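Local coordinates for protein hydrolase, isochorismatase family (Pseudomonas putida KT2440, PDB 4H17) that probably acts as a hydrolase of the isochorismatase family, built on a Rossmann-like fold, at residues 21-32 against 64-72; 41-52 against 155-163. All coordinates share one frame; numbering follows the deposited sequence.

Interaction 1 (21-32 against 64-72); sequences LSHASLIIIDAQ and RPIIHVRHL. With SO4 (sulfate ion), chain E; SO4 (sulfate ion), chain C.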
# COMPACT_ATOMS: atom_id res chain seq x y z
N LEU A 21 4.11 23.11 -6.92
CA LEU A 21 5.46 23.08 -6.32
C LEU A 21 5.66 24.28 -5.36
O LEU A 21 6.26 24.14 -4.30
CB LEU A 21 6.53 23.06 -7.41
CG LEU A 21 7.97 23.00 -6.92
CD1 LEU A 21 8.16 21.81 -5.96
CD2 LEU A 21 8.93 22.91 -8.10
N SER A 22 5.11 25.43 -5.73
CA SER A 22 5.24 26.66 -4.97
C SER A 22 4.63 26.60 -3.59
O SER A 22 4.99 27.42 -2.72
CB SER A 22 4.63 27.83 -5.76
OG SER A 22 3.25 27.67 -5.99
N HIS A 23 3.72 25.66 -3.35
CA HIS A 23 3.12 25.49 -2.03
C HIS A 23 3.40 24.13 -1.41
O HIS A 23 2.76 23.73 -0.43
CB HIS A 23 1.61 25.70 -2.13
CG HIS A 23 1.22 26.98 -2.79
ND1 HIS A 23 1.71 28.20 -2.38
CD2 HIS A 23 0.40 27.23 -3.83
CE1 HIS A 23 1.20 29.15 -3.15
NE2 HIS A 23 0.39 28.59 -4.03
N ALA A 24 4.41 23.44 -1.93
CA ALA A 24 4.63 22.04 -1.54
C ALA A 24 5.97 21.80 -0.87
O ALA A 24 6.85 22.62 -0.97
CB ALA A 24 4.50 21.14 -2.76
N SER A 25 6.06 20.66 -0.20
CA SER A 25 7.35 20.07 0.24
C SER A 25 7.65 18.90 -0.72
O SER A 25 6.75 18.11 -1.05
CB SER A 25 7.28 19.52 1.64
OG SER A 25 6.99 20.49 2.66
N LEU A 26 8.91 18.78 -1.17
CA LEU A 26 9.32 17.72 -2.12
C LEU A 26 10.02 16.61 -1.33
O LEU A 26 10.90 16.89 -0.51
CB LEU A 26 10.29 18.24 -3.16
CG LEU A 26 10.92 17.22 -4.13
CD1 LEU A 26 9.89 16.54 -5.02
CD2 LEU A 26 11.97 17.90 -4.97
N ILE A 27 9.58 15.39 -1.53
CA ILE A 27 10.15 14.19 -0.87
C ILE A 27 10.67 13.22 -1.92
O ILE A 27 9.92 12.77 -2.78
CB ILE A 27 9.12 13.46 0.03
CG1 ILE A 27 8.46 14.43 1.04
CG2 ILE A 27 9.80 12.27 0.74
CD1 ILE A 27 7.32 13.86 1.84
N ILE A 28 11.98 12.92 -1.83
CA ILE A 28 12.62 11.99 -2.76
C ILE A 28 12.96 10.73 -1.97
O ILE A 28 13.80 10.75 -1.06
CB ILE A 28 13.92 12.56 -3.35
CG1 ILE A 28 13.63 13.91 -4.01
CG2 ILE A 28 14.52 11.58 -4.37
CD1 ILE A 28 14.85 14.64 -4.51
N ILE A 29 12.32 9.63 -2.33
CA ILE A 29 12.44 8.36 -1.58
C ILE A 29 13.44 7.42 -2.24
O ILE A 29 13.27 6.96 -3.39
CB ILE A 29 11.06 7.70 -1.46
CG1 ILE A 29 10.12 8.59 -0.64
CG2 ILE A 29 11.17 6.34 -0.82
CD1 ILE A 29 8.68 8.13 -0.55
N ASP A 30 14.54 7.16 -1.52
CA ASP A 30 15.42 6.05 -1.80
C ASP A 30 16.18 6.18 -3.12
O ASP A 30 16.28 5.20 -3.85
CB ASP A 30 14.67 4.70 -1.74
CG ASP A 30 14.04 4.43 -0.37
OD1 ASP A 30 14.49 4.99 0.67
OD2 ASP A 30 13.11 3.58 -0.36
N ALA A 31 16.66 7.37 -3.45
CA ALA A 31 17.37 7.55 -4.73
C ALA A 31 18.82 7.08 -4.57
O ALA A 31 19.79 7.86 -4.54
CB ALA A 31 17.24 8.99 -5.20
N GLN A 32 18.95 5.76 -4.47
CA GLN A 32 20.21 5.10 -4.10
C GLN A 32 20.72 4.13 -5.16
O GLN A 32 19.97 3.60 -5.96
CB GLN A 32 20.06 4.37 -2.80
CG GLN A 32 19.71 5.28 -1.64
CD GLN A 32 19.49 4.50 -0.39
OE1 GLN A 32 18.34 4.18 -0.01
NE2 GLN A 32 20.60 4.20 0.31
N ARG A 64 12.06 25.65 -2.32
CA ARG A 64 11.11 24.78 -1.62
C ARG A 64 11.85 23.81 -0.67
O ARG A 64 13.00 23.49 -0.89
CB ARG A 64 10.32 23.94 -2.63
CG ARG A 64 9.71 24.76 -3.75
CD ARG A 64 8.85 25.90 -3.24
NE ARG A 64 7.92 25.41 -2.23
CZ ARG A 64 7.46 26.12 -1.20
NH1 ARG A 64 7.78 27.40 -1.02
NH2 ARG A 64 6.62 25.57 -0.34
N PRO A 65 11.14 23.34 0.38
CA PRO A 65 11.67 22.32 1.29
C PRO A 65 11.85 21.03 0.56
O PRO A 65 10.94 20.63 -0.22
CB PRO A 65 10.59 22.22 2.37
CG PRO A 65 9.78 23.44 2.24
CD PRO A 65 9.78 23.75 0.77
N ILE A 66 13.01 20.40 0.77
CA ILE A 66 13.32 19.16 0.10
C ILE A 66 13.78 18.14 1.12
O ILE A 66 14.70 18.41 1.92
CB ILE A 66 14.44 19.35 -0.95
CG1 ILE A 66 14.04 20.41 -1.99
CG2 ILE A 66 14.85 18.02 -1.57
CD1 ILE A 66 15.19 20.93 -2.83
N ILE A 67 13.15 16.98 1.07
CA ILE A 67 13.43 15.86 2.01
C ILE A 67 13.90 14.64 1.23
O ILE A 67 13.22 14.18 0.30
CB ILE A 67 12.20 15.47 2.79
CG1 ILE A 67 11.73 16.65 3.64
CG2 ILE A 67 12.49 14.21 3.57
CD1 ILE A 67 10.35 16.48 4.27
N HIS A 68 15.10 14.19 1.53
CA HIS A 68 15.66 12.97 0.95
C HIS A 68 15.56 11.84 1.98
O HIS A 68 16.03 11.97 3.13
CB HIS A 68 17.14 13.16 0.61
CG HIS A 68 17.44 14.37 -0.22
ND1 HIS A 68 17.66 14.28 -1.58
CD2 HIS A 68 17.59 15.67 0.10
CE1 HIS A 68 17.91 15.49 -2.06
NE2 HIS A 68 17.89 16.35 -1.06
N VAL A 69 15.00 10.73 1.56
CA VAL A 69 14.90 9.53 2.37
C VAL A 69 15.84 8.45 1.81
O VAL A 69 15.85 8.25 0.60
CB VAL A 69 13.43 9.04 2.36
CG1 VAL A 69 13.30 7.75 3.11
CG2 VAL A 69 12.47 10.10 2.92
N ARG A 70 16.55 7.72 2.68
CA ARG A 70 17.30 6.55 2.29
C ARG A 70 17.09 5.42 3.26
O ARG A 70 16.75 5.64 4.43
CB ARG A 70 18.82 6.84 2.29
CG ARG A 70 19.31 7.69 1.15
CD ARG A 70 20.83 7.67 1.08
NE ARG A 70 21.47 8.38 2.21
CZ ARG A 70 22.78 8.68 2.26
NH1 ARG A 70 23.62 8.27 1.33
NH2 ARG A 70 23.26 9.38 3.28
N HIS A 71 17.37 4.21 2.79
CA HIS A 71 17.44 3.04 3.64
C HIS A 71 18.57 3.16 4.64
O HIS A 71 19.68 3.62 4.30
CB HIS A 71 17.69 1.80 2.83
CG HIS A 71 16.51 1.31 2.06
ND1 HIS A 71 16.07 0.01 2.11
CD2 HIS A 71 15.71 1.95 1.20
CE1 HIS A 71 15.01 -0.13 1.34
NE2 HIS A 71 14.80 1.03 0.74
N LEU A 72 18.31 2.70 5.86
CA LEU A 72 19.40 2.46 6.79
C LEU A 72 20.34 1.39 6.21
O LEU A 72 21.56 1.55 6.29
CB LEU A 72 18.87 2.02 8.13
CG LEU A 72 18.35 3.18 8.98
CD1 LEU A 72 17.46 2.61 10.08
CD2 LEU A 72 19.51 3.98 9.57
S SO4 E . 17.00 -1.78 4.92
O1 SO4 E . 15.60 -2.26 4.61
O2 SO4 E . 17.66 -2.92 5.62
O3 SO4 E . 17.03 -0.52 5.58
O4 SO4 E . 17.66 -1.73 3.59
S SO4 C . 11.85 -0.39 -1.27
O1 SO4 C . 12.34 0.51 -0.21
O2 SO4 C . 10.74 0.19 -1.98
O3 SO4 C . 11.35 -1.62 -0.60
O4 SO4 C . 12.92 -0.84 -2.17
O HOH W 1 16.82 9.81 -1.85
O HOH W 2 21.54 2.94 2.59
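Leu-26 to Ile-29 and Ile-66 to Val-69 pair as parallel neighbours inside the central sheet, a clear example of two strands joined through one beta-alpha-beta unit. Backbone bonds alternate between them: Leu-26 O receives Ile-67 N at 2.8 Å, Ile-67 O receives Ile-28 N, and Asp-30 N ends the ladder 2.7 Å from Val-69 O. On one face Ile-27 CG2 meets Val-69 CG2 (4.1 Å); on the other, Ile-28 CD1 lies alongside His-68, whose NE2 is hydrogen-bonded to Glu-98. Polar groups close both ends. Bends at chi2 (-54°) and chi3 (-49°) fold Arg-64 back, so that NE and NH2 together grip Ala-24 O, NH2 at 3.0 Å. This guanidinium lies between Ser-22 O over one face and Pro-65 CD toward the rim of the other. At the far end Gln-32 OE1 accepts His-71 N (3.0 Å), while its amide crosses the aliphatic part of Arg-70. Each nitrogen of the His-71 ring donates to a different sulfate, both probably from the crystallisation liquor, and NE2 also makes a weak bond to Asp-30 OD2. Helix 45-61 packs against Leu-26 and Ile-28, helix 114-121 against Ile-67 from the other side of the sheet, and strands 125-131 and 99-103 flank the pair.

Interaction 2 (41-52 against 155-163); sequences KLSGMDEAVANI and EDASATRDL. With EDO (1,2-ethanediol), chain H.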
# COMPACT_ATOMS: atom_id res chain seq x y z
N LYS A 41 17.79 -4.03 -9.55
CA LYS A 41 17.90 -3.08 -10.64
C LYS A 41 16.50 -2.75 -11.13
O LYS A 41 15.76 -3.68 -11.47
CB LYS A 41 18.70 -3.68 -11.81
CG LYS A 41 18.91 -2.74 -12.96
CD LYS A 41 19.55 -3.48 -14.14
CE LYS A 41 19.75 -2.53 -15.31
NZ LYS A 41 20.95 -2.88 -16.13
N LEU A 42 16.15 -1.46 -11.20
CA LEU A 42 14.79 -1.05 -11.54
C LEU A 42 14.70 -0.80 -13.02
O LEU A 42 15.74 -0.61 -13.69
CB LEU A 42 14.28 0.13 -10.75
CG LEU A 42 14.39 -0.10 -9.23
CD1 LEU A 42 13.88 1.14 -8.50
CD2 LEU A 42 13.66 -1.32 -8.69
N SER A 43 13.47 -0.80 -13.54
CA SER A 43 13.24 -0.59 -14.96
C SER A 43 12.90 0.86 -15.24
O SER A 43 12.25 1.50 -14.44
CB SER A 43 12.09 -1.46 -15.47
OG SER A 43 12.38 -2.82 -15.33
N GLY A 44 13.36 1.35 -16.38
CA GLY A 44 13.11 2.74 -16.74
C GLY A 44 13.82 3.73 -15.83
O GLY A 44 13.33 4.84 -15.62
N MSE A 45 15.01 3.39 -15.33
CA MSE A 45 15.70 4.26 -14.40
C MSE A 45 16.28 5.48 -15.02
O MSE A 45 16.31 6.53 -14.37
CB MSE A 45 16.86 3.63 -13.62
CG MSE A 45 16.38 2.74 -12.51
SE MSE A 45 15.43 3.88 -11.21
CE MSE A 45 16.84 4.15 -9.89
N ASP A 46 16.81 5.38 -16.24
CA ASP A 46 17.40 6.56 -16.88
C ASP A 46 16.45 7.75 -16.83
O ASP A 46 16.84 8.89 -16.45
CB ASP A 46 17.74 6.25 -18.34
CG ASP A 46 18.97 5.40 -18.49
OD1 ASP A 46 19.60 5.06 -17.47
OD2 ASP A 46 19.30 5.06 -19.64
N GLU A 47 15.20 7.51 -17.25
CA GLU A 47 14.25 8.60 -17.32
C GLU A 47 13.68 8.99 -15.98
O GLU A 47 13.47 10.15 -15.74
CB GLU A 47 13.11 8.36 -18.30
CG GLU A 47 12.36 9.64 -18.67
CD GLU A 47 13.23 10.76 -19.29
OE1 GLU A 47 14.36 10.47 -19.76
OE2 GLU A 47 12.79 11.93 -19.30
N ALA A 48 13.47 8.01 -15.09
CA ALA A 48 13.02 8.35 -13.74
C ALA A 48 14.04 9.22 -13.01
O ALA A 48 13.66 10.24 -12.40
CB ALA A 48 12.72 7.13 -12.92
N VAL A 49 15.31 8.87 -13.09
CA VAL A 49 16.37 9.67 -12.47
C VAL A 49 16.47 11.06 -13.10
O VAL A 49 16.59 12.04 -12.40
CB VAL A 49 17.74 8.96 -12.52
CG1 VAL A 49 18.90 9.85 -12.09
CG2 VAL A 49 17.71 7.71 -11.67
N ALA A 50 16.37 11.13 -14.43
CA ALA A 50 16.40 12.43 -15.09
C ALA A 50 15.23 13.30 -14.58
O ALA A 50 15.39 14.51 -14.38
CB ALA A 50 16.34 12.26 -16.60
N ASN A 51 14.07 12.68 -14.32
CA ASN A 51 12.92 13.44 -13.81
C ASN A 51 13.06 13.87 -12.35
O ASN A 51 12.69 14.98 -12.01
CB ASN A 51 11.60 12.74 -14.09
CG ASN A 51 11.16 12.90 -15.52
OD1 ASN A 51 11.34 13.96 -16.14
ND2 ASN A 51 10.53 11.87 -16.07
N ILE A 52 13.69 13.03 -11.52
CA ILE A 52 13.97 13.44 -10.14
C ILE A 52 14.92 14.67 -10.20
O ILE A 52 14.76 15.65 -9.48
CB ILE A 52 14.52 12.27 -9.29
CG1 ILE A 52 13.45 11.20 -9.12
CG2 ILE A 52 14.96 12.82 -7.95
CD1 ILE A 52 13.90 9.93 -8.47
N GLU A 155 4.60 10.16 -11.36
CA GLU A 155 4.61 8.77 -11.84
C GLU A 155 5.82 8.44 -12.71
O GLU A 155 6.27 7.29 -12.77
CB GLU A 155 3.33 8.46 -12.62
CG GLU A 155 3.11 9.39 -13.79
CD GLU A 155 1.71 9.28 -14.35
OE1 GLU A 155 1.17 8.14 -14.38
OE2 GLU A 155 1.15 10.34 -14.74
N ASP A 156 6.36 9.44 -13.38
CA ASP A 156 7.53 9.27 -14.25
C ASP A 156 8.86 9.66 -13.59
O ASP A 156 9.92 9.64 -14.20
CB ASP A 156 7.31 9.94 -15.62
CG ASP A 156 7.09 11.44 -15.53
OD1 ASP A 156 7.13 12.01 -14.43
OD2 ASP A 156 6.86 12.05 -16.60
N ALA A 157 8.78 9.86 -12.28
CA ALA A 157 9.94 10.10 -11.41
C ALA A 157 9.98 9.01 -10.33
O ALA A 157 10.48 9.22 -9.21
CB ALA A 157 9.87 11.46 -10.79
N SER A 158 9.44 7.86 -10.68
CA SER A 158 9.35 6.71 -9.77
C SER A 158 9.47 5.47 -10.64
O SER A 158 9.20 5.50 -11.86
CB SER A 158 8.05 6.77 -8.97
OG SER A 158 7.88 5.61 -8.12
N ALA A 159 9.88 4.35 -10.05
CA ALA A 159 10.07 3.13 -10.78
C ALA A 159 9.97 1.93 -9.90
O ALA A 159 10.04 2.01 -8.67
CB ALA A 159 11.42 3.14 -11.50
N THR A 160 9.88 0.79 -10.55
CA THR A 160 9.90 -0.48 -9.89
C THR A 160 10.62 -1.53 -10.77
O THR A 160 11.38 -1.18 -11.70
CB THR A 160 8.48 -0.88 -9.47
OG1 THR A 160 8.52 -2.08 -8.69
CG2 THR A 160 7.60 -1.07 -10.65
N ARG A 161 10.47 -2.78 -10.37
CA ARG A 161 11.08 -3.89 -11.11
C ARG A 161 10.06 -5.00 -11.45
O ARG A 161 8.92 -4.99 -10.98
CB ARG A 161 12.25 -4.43 -10.33
CG ARG A 161 11.86 -5.27 -9.10
CD ARG A 161 13.06 -5.66 -8.24
NE ARG A 161 12.82 -6.88 -7.44
CZ ARG A 161 12.03 -6.97 -6.37
NH1 ARG A 161 11.40 -5.89 -5.89
NH2 ARG A 161 11.90 -8.15 -5.78
N ASP A 162 10.47 -5.91 -12.34
CA ASP A 162 9.70 -7.10 -12.60
C ASP A 162 9.46 -7.85 -11.31
O ASP A 162 10.41 -8.10 -10.54
CB ASP A 162 10.44 -8.06 -13.56
CG ASP A 162 10.57 -7.55 -14.99
OD1 ASP A 162 10.10 -6.47 -15.34
OD2 ASP A 162 11.18 -8.29 -15.79
N LEU A 163 8.23 -8.28 -11.07
CA LEU A 163 7.93 -9.11 -9.89
C LEU A 163 7.40 -10.48 -10.20
O LEU A 163 6.75 -10.71 -11.24
CB LEU A 163 6.93 -8.44 -8.95
CG LEU A 163 7.31 -7.07 -8.40
CD1 LEU A 163 6.16 -6.48 -7.60
CD2 LEU A 163 8.57 -7.14 -7.60
C1 EDO H . 8.37 1.20 -15.45
O1 EDO H . 9.55 0.92 -16.22
C2 EDO H . 8.83 1.84 -14.14
O2 EDO H . 9.65 0.97 -13.36
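The Asn-51 amide meets the corner at Asp-156 with its edge: Asp-156 O lies close to the amide plane, 3.0 Å from Asn-51 ND2, in a nearly straight bond (166°). Relative to the acceptor, however, the donor stands well above the carbonyl plane. The Asp-156 side chain crosses that of Asn-51 at about a right angle, the carboxylate and amide planes 32° apart, but Asp-156 OD1 is hydrogen-bonded to Thr-193 OG1; Asn-51 OD1, in turn, is held by Arg-54. The third flat group, the guanidinium of Arg-161, has Leu-163 CD2 over one face, offset toward the rim. With CG between the backbone N and the carbonyl carbon (chi1 74°) and the chain extended to NE, the guanidinium leads away from segment 41-52 to a salt bridge with Asp-185 of the second subunit. What Arg-161 offers to segment 41-52 is CB, 3.8 Å from Leu-42 CD2.

Between these ends small side chains permit close approach. Ile-52 lays CG1 4.0 Å from Ala-157 CB, and Ala-48 turns its CA hydrogen to Asp-156 O. Ala-159 CB points into the contact, 4.1 Å from the selenium of selenomethionine Met-45 and 3.5 Å from Ser-43 O. Just ahead of the helix, Ser-43 N donates to Thr-160 O at 2.8 Å. Beside this direct bond, O2 of an ethanediol, probably from the crystallisation liquor, links Ser-43 O to Thr-160 N, accepting from the latter at 2.8 Å. Gly-44 then occupies the N-cap position. The whole is the layered packing of an alpha/beta Rossmann-like fold, in which the start of helix 45-61 lies against the carboxyl end of strand 150-159 and the loop that follows it.

Interactions 1 and 2 have centres 16 Å apart and are tied together by helix 45-61. The chain runs through 21-32, 41-52, 64-72 and 155-163 in that order, so the two contacts interlock: the helix that begins in interaction 2 is the crossover between the strands paired in interaction 1. They touch directly where Ile-28 CG2 packs 3.8 Å from Ile-52 CG2. Both reach the same parallel sheet, in which strand 125-131 separates strand 24-29 from strand 150-159. A local beta-alpha-beta unit is thereby joined to a strand distant in sequence, making one layered isochorismatase domain of early and late parts of the chain.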